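Local coordinates for protein putative secreted lipase (Streptomyces sp. W007, PDB 5H6B) that hydrolyses the ester bonds of triacylglycerols, acting as a thermostable, probably secreted lipase of the alpha/beta-hydrolase fold, at residues His36-Asn41 with Pro165-Gln170; Val106-Gly111 with Ile235-Arg240; Gly111-Asn116 with Ser174-Lys179; Lys148-Pro151 with Val156-Phe159. All blocks are in the same frame, centred on the assembly; numbering follows the deposited sequence.

Interactions 1, 2 and 3 are buried around the probable nucleophile elbow, whereas interaction 4 lies near the surface, its centre about 20 Å from that of the chain. Interactions 2 and 3 share Gly-111: His-108, at the end of strand 103-108, faces helix 232-237, while Met-113 of helix 110-113 faces helix 175-181. Interaction 1 meets the same elbow where Thr-38 reaches Gln-110, and the carbonyl of Asp-169 joins it to interaction 3 at the Ser-174 hydroxyl. Phe-39 links interaction 1 to Leu-149, Leu-150 and Val-156 of interaction 4. Interaction 1 mixes tight methyl packing with polar side chains, interaction 2 is CH-pi, interaction 3 sulfur-aromatic, and interaction 4 sets aliphatic groups beside an exposed carboxylate.

Interaction 1: residues His36-Asn41 with Pro165-Gln170; sequences HGTFGN and PGLADQ
The Phe-39 ring carries the methyl of Thr-38 on one face, with CG2 3.7 Å above the plane over its centre, while Leu-167 comes in obliquely, its CD2 4.1 Å from Phe-39 CZ. The His-36 ring has Gly-40 O and Asn-41 CA toward the rim of one face and is also stacked with Tyr-65. In this alpha/beta hydrolase, residues His-36 to Asn-41 form the loop after strand 32-35, the His-Gly loop that in related lipases commonly lines the oxyanion hole. It folds through a type II turn from Gly-37 to Gly-40 and meets helix 165-168 and the residues just after it. The contact is tightest where Thr-38 CG2 presses on Leu-167 CD2 at 3.5 Å, a squeezed methyl-methyl contact. Thr-38 OG1 stands anti to its carbonyl carbon (chi1 -55°), which sends the hydroxyl toward the polar side and the methyl toward the leucine. That hydroxyl has its main partner in the side-chain amide of Gln-110, at the start of helix 110-113. From the opposite direction the extended side chain of Gln-170 brings its own terminal amide up to Thr-38, so polar and apolar halves of the contact lie side by side in a buried setting. The turn itself is pinned inside: Gly-37 O accepts from Gly-40 N and, on a lone pair, from His-36 ND1 at 2.7 Å, close to the imidazole plane.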
loop_
_atom_site.group_PDB
_atom_site.type_symbol
_atom_site.label_atom_id
_atom_site.label_comp_id
_atom_site.label_asym_id
_atom_site.label_seq_id
_atom_site.Cartn_x
_atom_site.Cartn_y
_atom_site.Cartn_z
ATOM N N HIS A 36 -1.892 -2.516 4.512
ATOM C CA HIS A 36 -2.468 -3.708 3.857
ATOM C C HIS A 36 -3.648 -3.410 2.944
ATOM O O HIS A 36 -4.160 -2.320 2.932
ATOM C CB HIS A 36 -2.905 -4.738 4.915
ATOM C CG HIS A 36 -3.979 -4.244 5.811
ATOM N ND1 HIS A 36 -5.285 -4.100 5.402
ATOM C CD2 HIS A 36 -3.933 -3.832 7.096
ATOM C CE1 HIS A 36 -5.999 -3.616 6.403
ATOM N NE2 HIS A 36 -5.201 -3.455 7.443
ATOM N N GLY A 37 -4.136 -4.429 2.266
ATOM C CA GLY A 37 -5.233 -4.317 1.329
ATOM C C GLY A 37 -6.524 -4.789 1.942
ATOM O O GLY A 37 -6.640 -4.936 3.174
ATOM N N THR A 38 -7.506 -4.982 1.075
ATOM C CA THR A 38 -8.837 -5.385 1.506
ATOM C C THR A 38 -8.757 -6.801 2.020
ATOM O O THR A 38 -8.081 -7.630 1.442
ATOM C CB THR A 38 -9.847 -5.273 0.340
ATOM O OG1 THR A 38 -9.806 -3.939 -0.187
ATOM C CG2 THR A 38 -11.251 -5.561 0.809
ATOM N N PHE A 39 -9.418 -7.064 3.136
ATOM C CA PHE A 39 -9.375 -8.374 3.823
ATOM C C PHE A 39 -8.026 -8.747 4.423
ATOM O O PHE A 39 -7.821 -9.908 4.746
ATOM C CB PHE A 39 -9.819 -9.552 2.931
ATOM C CG PHE A 39 -11.072 -9.308 2.146
ATOM C CD1 PHE A 39 -12.217 -8.831 2.762
ATOM C CD2 PHE A 39 -11.121 -9.615 0.790
ATOM C CE1 PHE A 39 -13.386 -8.644 2.039
ATOM C CE2 PHE A 39 -12.284 -9.415 0.056
ATOM C CZ PHE A 39 -13.422 -8.929 0.686
ATOM N N GLY A 40 -7.122 -7.784 4.585
ATOM C CA GLY A 40 -5.788 -8.049 5.085
ATOM C C GLY A 40 -5.624 -7.508 6.489
ATOM O O GLY A 40 -6.529 -6.875 7.037
ATOM N N ASN A 41 -4.444 -7.737 7.052
ATOM C CA ASN A 41 -4.080 -7.177 8.345
ATOM C C ASN A 41 -2.592 -6.825 8.387
ATOM O O ASN A 41 -1.839 -7.079 7.427
ATOM C CB ASN A 41 -4.459 -8.171 9.464
ATOM C CG ASN A 41 -3.730 -9.486 9.331
ATOM O OD1 ASN A 41 -2.513 -9.528 9.403
ATOM N ND2 ASN A 41 -4.470 -10.565 9.118
ATOM N N PRO A 165 -18.899 -0.940 3.848
ATOM C CA PRO A 165 -18.442 0.388 3.386
ATOM C C PRO A 165 -17.048 0.418 2.746
ATOM O O PRO A 165 -16.868 1.102 1.758
ATOM C CB PRO A 165 -18.448 1.240 4.671
ATOM C CG PRO A 165 -19.341 0.527 5.619
ATOM C CD PRO A 165 -19.179 -0.933 5.300
ATOM N N GLY A 166 -16.090 -0.306 3.327
ATOM C CA GLY A 166 -14.779 -0.506 2.727
ATOM C C GLY A 166 -14.781 -1.072 1.309
ATOM O O GLY A 166 -13.862 -0.809 0.548
ATOM N N LEU A 167 -15.808 -1.845 0.948
ATOM C CA LEU A 167 -15.974 -2.327 -0.421
ATOM C C LEU A 167 -16.702 -1.327 -1.315
ATOM O O LEU A 167 -16.269 -1.091 -2.465
ATOM C CB LEU A 167 -16.693 -3.670 -0.442
ATOM C CG LEU A 167 -16.149 -4.762 0.490
ATOM C CD1 LEU A 167 -16.935 -6.041 0.255
ATOM C CD2 LEU A 167 -14.662 -5.006 0.301
ATOM N N ALA A 168 -17.794 -0.735 -0.810
ATOM C CA ALA A 168 -18.598 0.192 -1.619
ATOM C C ALA A 168 -17.832 1.474 -1.946
ATOM O O ALA A 168 -17.977 2.025 -3.034
ATOM C CB ALA A 168 -19.930 0.516 -0.928
ATOM N N ASP A 169 -17.026 1.935 -0.989
ATOM C CA ASP A 169 -16.160 3.089 -1.168
ATOM C C ASP A 169 -15.087 2.894 -2.255
ATOM O O ASP A 169 -14.597 3.871 -2.799
ATOM C CB ASP A 169 -15.458 3.458 0.163
ATOM C CG ASP A 169 -16.365 4.199 1.151
ATOM O OD1 ASP A 169 -17.513 4.543 0.810
ATOM O OD2 ASP A 169 -15.920 4.451 2.294
ATOM N N GLN A 170 -14.703 1.654 -2.549
ATOM C CA GLN A 170 -13.736 1.379 -3.619
ATOM C C GLN A 170 -14.356 1.351 -5.027
ATOM O O GLN A 170 -13.611 1.260 -6.006
ATOM C CB GLN A 170 -12.979 0.068 -3.359
ATOM C CG GLN A 170 -12.129 0.102 -2.100
ATOM C CD GLN A 170 -11.380 -1.201 -1.855
ATOM O OE1 GLN A 170 -11.717 -1.990 -0.969
ATOM N NE2 GLN A 170 -10.385 -1.432 -2.650
#

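Interaction 2: residues Val106-Gly111 with Ile235-Arg240; sequences VGHSQG and IGTIDR
His-108 lays the face of its imidazole flat on the backbone of Gly-236, and here the packing is close. Gly-236 CA stands 3.5 Å from the ring centroid and only 4° off the ring normal, a CH-pi contact made possible by a residue with no side chain to hold the backbone off. On the opposite face lies Ser-109 CB, nearer the rim, so the imidazole is sandwiched. The ring is directed there by its CG, anti to the backbone N (chi1 -178°), and its NE2 is tied to the carbonyl oxygen of His-232, which helps fix its rotation. This is probably the nucleophile elbow of the alpha/beta hydrolase: strand 103-108 ends, Ser-109 takes a strained conformation with positive phi, and helix 110-113 begins. Ser-109 OG is hydrogen-bonded to His-232 NE2, consistent with a catalytic serine and histidine. Away from the Gly-236 face the fit loosens. Ile-235 CG2 reaches His-108 NE2 at 4.4 Å, and Thr-237 CG2 comes no nearer than 4.4 Å to His-108 CE1. Thr-237 is partly exposed, its hydroxyl bonded back to Val-233 O, and beyond it Ile-238 is solvent-facing, its carbonyl taken by Arg-240 NH1 at 2.8 Å.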
loop_
_atom_site.group_PDB
_atom_site.type_symbol
_atom_site.label_atom_id
_atom_site.label_comp_id
_atom_site.label_asym_id
_atom_site.label_seq_id
_atom_site.Cartn_x
_atom_site.Cartn_y
_atom_site.Cartn_z
ATOM N N VAL A 106 4.347 2.267 2.144
ATOM C CA VAL A 106 4.159 1.226 1.145
ATOM C C VAL A 106 2.806 0.571 1.391
ATOM O O VAL A 106 2.524 0.127 2.499
ATOM C CB VAL A 106 5.260 0.149 1.174
ATOM C CG1 VAL A 106 5.024 -0.854 0.044
ATOM C CG2 VAL A 106 6.645 0.779 1.039
ATOM N N GLY A 107 1.987 0.495 0.345
ATOM C CA GLY A 107 0.655 -0.061 0.456
ATOM C C GLY A 107 0.252 -0.991 -0.675
ATOM O O GLY A 107 0.603 -0.773 -1.831
ATOM N N HIS A 108 -0.512 -2.017 -0.331
ATOM C CA HIS A 108 -1.000 -3.003 -1.292
ATOM C C HIS A 108 -2.480 -2.792 -1.516
ATOM O O HIS A 108 -3.248 -2.745 -0.543
ATOM C CB HIS A 108 -0.761 -4.419 -0.749
ATOM C CG HIS A 108 -1.184 -5.512 -1.689
ATOM N ND1 HIS A 108 -1.461 -6.795 -1.268
ATOM C CD2 HIS A 108 -1.407 -5.503 -3.023
ATOM C CE1 HIS A 108 -1.815 -7.526 -2.306
ATOM N NE2 HIS A 108 -1.794 -6.764 -3.380
ATOM N N SER A 109 -2.880 -2.679 -2.792
ATOM C CA SER A 109 -4.300 -2.708 -3.175
ATOM C C SER A 109 -5.032 -1.519 -2.548
ATOM O O SER A 109 -4.532 -0.396 -2.673
ATOM C CB SER A 109 -4.919 -4.060 -2.796
ATOM O OG SER A 109 -6.207 -4.173 -3.349
ATOM N N GLN A 110 -6.144 -1.731 -1.832
ATOM C CA GLN A 110 -6.728 -0.639 -1.026
ATOM C C GLN A 110 -5.696 0.166 -0.240
ATOM O O GLN A 110 -5.823 1.391 -0.136
ATOM C CB GLN A 110 -7.797 -1.131 -0.048
ATOM C CG GLN A 110 -8.504 -0.004 0.719
ATOM C CD GLN A 110 -9.565 -0.495 1.710
ATOM O OE1 GLN A 110 -10.080 -1.614 1.607
ATOM N NE2 GLN A 110 -9.905 0.351 2.652
ATOM N N GLY A 111 -4.688 -0.493 0.319
ATOM C CA GLY A 111 -3.688 0.212 1.120
ATOM C C GLY A 111 -2.734 1.113 0.350
ATOM O O GLY A 111 -2.076 1.957 0.942
ATOM N N ILE A 235 1.301 -10.242 -6.066
ATOM C CA ILE A 235 2.216 -9.113 -6.269
ATOM C C ILE A 235 2.497 -8.339 -4.967
ATOM O O ILE A 235 3.616 -7.896 -4.753
ATOM C CB ILE A 235 1.745 -8.171 -7.411
ATOM C CG1 ILE A 235 2.860 -7.190 -7.833
ATOM C CG2 ILE A 235 0.494 -7.394 -7.039
ATOM C CD1 ILE A 235 2.437 -6.276 -8.971
ATOM N N GLY A 236 1.504 -8.203 -4.094
ATOM C CA GLY A 236 1.712 -7.502 -2.823
ATOM C C GLY A 236 2.020 -8.333 -1.595
ATOM O O GLY A 236 2.206 -7.780 -0.511
ATOM N N THR A 237 2.079 -9.648 -1.754
ATOM C CA THR A 237 2.293 -10.571 -0.629
ATOM C C THR A 237 3.615 -11.341 -0.737
ATOM O O THR A 237 4.391 -11.338 0.204
ATOM C CB THR A 237 1.090 -11.557 -0.488
ATOM O OG1 THR A 237 0.784 -12.146 -1.750
ATOM C CG2 THR A 237 -0.132 -10.842 -0.007
ATOM N N ILE A 238 3.876 -11.971 -1.883
ATOM C CA ILE A 238 5.006 -12.910 -2.042
ATOM C C ILE A 238 6.028 -12.591 -3.144
ATOM O O ILE A 238 7.051 -13.261 -3.261
ATOM C CB ILE A 238 4.479 -14.327 -2.318
ATOM C CG1 ILE A 238 3.658 -14.371 -3.606
ATOM C CG2 ILE A 238 3.638 -14.817 -1.140
ATOM C CD1 ILE A 238 3.426 -15.778 -4.105
ATOM N N ASP A 239 5.757 -11.582 -3.961
ATOM C CA ASP A 239 6.559 -11.338 -5.139
ATOM C C ASP A 239 7.824 -10.510 -4.795
ATOM O O ASP A 239 7.739 -9.314 -4.577
ATOM C CB ASP A 239 5.670 -10.651 -6.182
ATOM C CG ASP A 239 6.301 -10.617 -7.536
ATOM O OD1 ASP A 239 7.532 -10.432 -7.574
ATOM O OD2 ASP A 239 5.584 -10.784 -8.545
ATOM N N ARG A 240 8.980 -11.170 -4.733
ATOM C CA ARG A 240 10.259 -10.502 -4.445
ATOM C C ARG A 240 10.737 -9.569 -5.568
ATOM O O ARG A 240 11.515 -8.658 -5.309
ATOM C CB ARG A 240 11.384 -11.505 -4.190
ATOM C CG ARG A 240 11.419 -12.094 -2.804
ATOM C CD ARG A 240 10.428 -13.202 -2.679
ATOM N NE ARG A 240 10.590 -13.967 -1.441
ATOM C CZ ARG A 240 9.658 -14.781 -0.922
ATOM N NH1 ARG A 240 8.457 -14.957 -1.513
ATOM N NH2 ARG A 240 9.932 -15.406 0.218
#

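Interaction 3: residues Gly111-Asn116 with Ser174-Lys179; sequences GGMMPN and SPFITK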
loop_
_atom_site.group_PDB
_atom_site.type_symbol
_atom_site.label_atom_id
_atom_site.label_comp_id
_atom_site.label_asym_id
_atom_site.label_seq_id
_atom_site.Cartn_x
_atom_site.Cartn_y
_atom_site.Cartn_z
ATOM N N GLY A 111 -4.688 -0.493 0.319
ATOM C CA GLY A 111 -3.688 0.212 1.120
ATOM C C GLY A 111 -2.734 1.113 0.350
ATOM O O GLY A 111 -2.076 1.957 0.942
ATOM N N GLY A 112 -2.611 0.900 -0.956
ATOM C CA GLY A 112 -1.869 1.805 -1.827
ATOM C C GLY A 112 -2.700 3.010 -2.255
ATOM O O GLY A 112 -2.142 4.039 -2.620
ATOM N N MET A 113 -4.027 2.877 -2.219
ATOM C CA MET A 113 -4.926 3.961 -2.604
ATOM C C MET A 113 -5.343 4.853 -1.434
ATOM O O MET A 113 -5.254 6.069 -1.531
ATOM C CB MET A 113 -6.157 3.403 -3.317
ATOM C CG MET A 113 -7.229 4.449 -3.600
ATOM S SD MET A 113 -8.391 4.574 -2.230
ATOM C CE MET A 113 -9.493 3.193 -2.533
ATOM N N MET A 114 -5.820 4.247 -0.353
ATOM C CA MET A 114 -6.305 4.979 0.830
ATOM C C MET A 114 -5.396 6.100 1.382
ATOM O O MET A 114 -5.919 7.118 1.803
ATOM C CB MET A 114 -6.653 3.983 1.960
ATOM C CG MET A 114 -6.973 4.605 3.319
ATOM S SD MET A 114 -5.504 4.872 4.314
ATOM C CE MET A 114 -5.431 3.316 5.205
ATOM N N PRO A 115 -4.057 5.908 1.436
ATOM C CA PRO A 115 -3.149 7.005 1.870
ATOM C C PRO A 115 -3.234 8.335 1.062
ATOM O O PRO A 115 -2.889 9.401 1.586
ATOM C CB PRO A 115 -1.766 6.389 1.713
ATOM C CG PRO A 115 -1.985 4.921 1.919
ATOM C CD PRO A 115 -3.339 4.625 1.337
ATOM N N ASN A 116 -3.697 8.273 -0.184
ATOM C CA ASN A 116 -3.938 9.484 -0.967
ATOM C C ASN A 116 -5.018 10.376 -0.344
ATOM O O ASN A 116 -4.965 11.603 -0.480
ATOM C CB ASN A 116 -4.281 9.124 -2.409
ATOM C CG ASN A 116 -3.141 8.400 -3.105
ATOM O OD1 ASN A 116 -3.245 7.221 -3.454
ATOM N ND2 ASN A 116 -2.038 9.087 -3.281
ATOM N N SER A 174 -18.130 5.915 -6.843
ATOM C CA SER A 174 -18.683 6.065 -5.494
ATOM C C SER A 174 -18.509 7.498 -5.020
ATOM O O SER A 174 -17.706 8.246 -5.583
ATOM C CB SER A 174 -17.977 5.143 -4.495
ATOM O OG SER A 174 -16.686 5.644 -4.159
ATOM N N PRO A 175 -19.248 7.884 -3.969
ATOM C CA PRO A 175 -18.964 9.191 -3.393
ATOM C C PRO A 175 -17.513 9.303 -2.950
ATOM O O PRO A 175 -16.905 10.352 -3.153
ATOM C CB PRO A 175 -19.927 9.278 -2.197
ATOM C CG PRO A 175 -21.073 8.392 -2.577
ATOM C CD PRO A 175 -20.496 7.296 -3.441
ATOM N N PHE A 176 -16.953 8.235 -2.381
ATOM C CA PHE A 176 -15.575 8.293 -1.884
ATOM C C PHE A 176 -14.538 8.498 -3.006
ATOM O O PHE A 176 -13.655 9.355 -2.891
ATOM C CB PHE A 176 -15.205 7.034 -1.090
ATOM C CG PHE A 176 -13.801 7.066 -0.570
ATOM C CD1 PHE A 176 -13.496 7.804 0.562
ATOM C CD2 PHE A 176 -12.772 6.423 -1.253
ATOM C CE1 PHE A 176 -12.201 7.859 1.041
ATOM C CE2 PHE A 176 -11.481 6.475 -0.784
ATOM C CZ PHE A 176 -11.191 7.204 0.361
ATOM N N ILE A 177 -14.618 7.680 -4.054
ATOM C CA ILE A 177 -13.668 7.759 -5.173
ATOM C C ILE A 177 -13.822 9.117 -5.886
ATOM O O ILE A 177 -12.816 9.777 -6.181
ATOM C CB ILE A 177 -13.821 6.548 -6.137
ATOM C CG1 ILE A 177 -13.365 5.261 -5.434
ATOM C CG2 ILE A 177 -13.047 6.743 -7.440
ATOM C CD1 ILE A 177 -11.920 5.251 -4.953
ATOM N N THR A 178 -15.067 9.548 -6.102
ATOM C CA THR A 178 -15.352 10.885 -6.673
ATOM C C THR A 178 -14.644 12.016 -5.906
ATOM O O THR A 178 -13.957 12.849 -6.497
ATOM C CB THR A 178 -16.879 11.147 -6.739
ATOM O OG1 THR A 178 -17.507 10.104 -7.502
ATOM C CG2 THR A 178 -17.180 12.501 -7.391
ATOM N N LYS A 179 -14.790 12.022 -4.589
ATOM C CA LYS A 179 -14.125 13.020 -3.754
ATOM C C LYS A 179 -12.622 12.938 -3.917
ATOM O O LYS A 179 -11.972 13.946 -4.188
ATOM C CB LYS A 179 -14.480 12.846 -2.274
ATOM C CG LYS A 179 -13.696 13.762 -1.339
ATOM C CD LYS A 179 -14.333 13.885 0.037
ATOM C CE LYS A 179 -13.419 14.680 0.959
ATOM N NZ LYS A 179 -14.069 15.015 2.251
#
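Met-113 and Phe-176 both swing CG anti to their backbone N, and Met-113 (chi1 173°) then bends twice, at chi2 (-90°) and again at chi3, which curls its thioether toward helix 175-181. The two side chains run antiparallel alongside one another, and the sulfur comes to the rim of the aromatic ring: Met-113 SD is 3.9 Å from Phe-176 CE2 and 5.3 Å from the ring centroid, practically in the ring plane. This is a Met-aromatic contact of the edge type. The methyl beyond it continues to the next residue of the same helix, with Met-113 CE 4.0 Å from Ile-177 CD1, the two chains crossing at a slant. Met-113 thus joins helix 110-113, directly behind the probable nucleophile elbow, to the first turn of helix 175-181. That turn is firmly capped. Ser-174 OG, at the N-cap, accepts from Ile-177 N at 2.9 Å in an almost straight bond and is also bonded to Asp-169 O. Ser-174 O takes Thr-178 N and Thr-178 OG1, the latter at 2.7 Å, from opposite faces of its carbonyl plane. Ile-80 of helix 80-98 touches both Phe-176 and Met-114. A sulfur at the ring edge meets the slightly positive aromatic hydrogens, so the contact is probably held by dispersion with a modest electrostatic gain.

Interaction 4: residues Lys148-Pro151 with Val156-Phe159; sequences KLLP and VEKF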
loop_
_atom_site.group_PDB
_atom_site.type_symbol
_atom_site.label_atom_id
_atom_site.label_comp_id
_atom_site.label_asym_id
_atom_site.label_seq_id
_atom_site.Cartn_x
_atom_site.Cartn_y
_atom_site.Cartn_z
ATOM N N LYS A 148 -13.346 -11.153 -6.723
ATOM C CA LYS A 148 -12.215 -11.995 -7.109
ATOM C C LYS A 148 -11.132 -12.152 -6.031
ATOM O O LYS A 148 -10.264 -13.022 -6.161
ATOM C CB LYS A 148 -11.630 -11.534 -8.448
ATOM C CG LYS A 148 -12.680 -11.543 -9.554
ATOM C CD LYS A 148 -12.082 -11.811 -10.926
ATOM C CE LYS A 148 -13.075 -11.482 -12.037
ATOM N NZ LYS A 148 -14.345 -12.236 -11.847
ATOM N N LEU A 149 -11.181 -11.325 -4.983
ATOM C CA LEU A 149 -10.391 -11.571 -3.761
ATOM C C LEU A 149 -10.880 -12.748 -2.902
ATOM O O LEU A 149 -10.084 -13.365 -2.199
ATOM C CB LEU A 149 -10.358 -10.338 -2.870
ATOM C CG LEU A 149 -9.669 -9.083 -3.376
ATOM C CD1 LEU A 149 -10.076 -7.879 -2.527
ATOM C CD2 LEU A 149 -8.148 -9.269 -3.416
ATOM N N LEU A 150 -12.173 -13.051 -2.957
ATOM C CA LEU A 150 -12.793 -13.990 -2.010
ATOM C C LEU A 150 -12.159 -15.388 -1.961
ATOM O O LEU A 150 -11.999 -15.948 -0.872
ATOM C CB LEU A 150 -14.299 -14.095 -2.260
ATOM C CG LEU A 150 -15.119 -12.825 -2.007
ATOM C CD1 LEU A 150 -16.565 -13.139 -2.345
ATOM C CD2 LEU A 150 -15.010 -12.312 -0.579
ATOM N N PRO A 151 -11.741 -15.937 -3.112
ATOM C CA PRO A 151 -11.107 -17.258 -3.039
ATOM C C PRO A 151 -9.839 -17.324 -2.176
ATOM O O PRO A 151 -9.448 -18.414 -1.747
ATOM C CB PRO A 151 -10.779 -17.563 -4.506
ATOM C CG PRO A 151 -11.791 -16.768 -5.281
ATOM C CD PRO A 151 -11.915 -15.493 -4.506
ATOM N N VAL A 156 -14.485 -14.845 5.080
ATOM C CA VAL A 156 -14.908 -13.451 5.162
ATOM C C VAL A 156 -16.253 -13.226 4.435
ATOM O O VAL A 156 -16.965 -12.267 4.747
ATOM C CB VAL A 156 -13.813 -12.458 4.651
ATOM C CG1 VAL A 156 -13.903 -12.207 3.146
ATOM C CG2 VAL A 156 -13.933 -11.127 5.384
ATOM N N GLU A 157 -16.579 -14.085 3.467
ATOM C CA GLU A 157 -17.760 -13.882 2.612
ATOM C C GLU A 157 -19.077 -13.729 3.404
ATOM O O GLU A 157 -19.879 -12.822 3.138
ATOM C CB GLU A 157 -17.883 -15.017 1.592
ATOM C CG GLU A 157 -18.932 -14.758 0.510
ATOM C CD GLU A 157 -18.915 -15.801 -0.601
ATOM O OE1 GLU A 157 -17.869 -16.442 -0.826
ATOM O OE2 GLU A 157 -19.956 -15.978 -1.262
ATOM N N LYS A 158 -19.273 -14.588 4.401
ATOM C CA LYS A 158 -20.485 -14.523 5.234
ATOM C C LYS A 158 -20.630 -13.228 6.048
ATOM O O LYS A 158 -21.735 -12.879 6.417
ATOM C CB LYS A 158 -20.613 -15.766 6.127
ATOM C CG LYS A 158 -19.556 -15.900 7.210
ATOM C CD LYS A 158 -19.273 -17.359 7.534
ATOM C CE LYS A 158 -18.083 -17.512 8.466
ATOM N NZ LYS A 158 -17.274 -18.708 8.103
ATOM N N PHE A 159 -19.544 -12.486 6.274
ATOM C CA PHE A 159 -19.618 -11.223 7.028
ATOM C C PHE A 159 -19.692 -9.949 6.217
ATOM O O PHE A 159 -19.561 -8.880 6.792
ATOM C CB PHE A 159 -18.423 -11.116 7.965
ATOM C CG PHE A 159 -18.222 -12.330 8.787
ATOM C CD1 PHE A 159 -19.217 -12.747 9.667
ATOM C CD2 PHE A 159 -17.072 -13.080 8.669
ATOM C CE1 PHE A 159 -19.048 -13.882 10.433
ATOM C CE2 PHE A 159 -16.899 -14.213 9.435
ATOM C CZ PHE A 159 -17.884 -14.616 10.322
#
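Leu-150 and Glu-157 lie nearest across this contact, their CA atoms 6.8 Å apart, the first in a 3-10 piece that starts at Leu-150 and runs on past Pro-151, the second in a brief one at 157-158. Four residues separate the segments 148-151 and 156-159, so the chain doubles back on itself in a compact irregular loop. The second turn is closed by Phe-159 N donating to Val-156 O at 3.0 Å. Leu-150 does most of the touching, forking its two methyls between neighbouring residues. Its CD2 meets Val-156 CG1 at 3.9 Å, and its CD1 lies 3.9 Å from Glu-157 OE1, the side chains meeting at about a right angle in both pairs. Val-156 puts CG1 between its backbone N and carbonyl carbon (chi1 88°), the orientation that presents this methyl to the leucine. Glu-157 is stretched out beyond CG, so that its carbon chain and carboxylate run past Leu-150 CD1; the glutamate is exposed, with the methyl alongside its carbon chain. The contact is thus aliphatic on its inner side and charged on its outer, exposed side. It sits in the excursion between helix 143-147 and helix 165-168, where Val-156 leans on Phe-39 and Phe-74 and the adjoining Leu-149 packs against His-232 and Val-233 of helix 232-237.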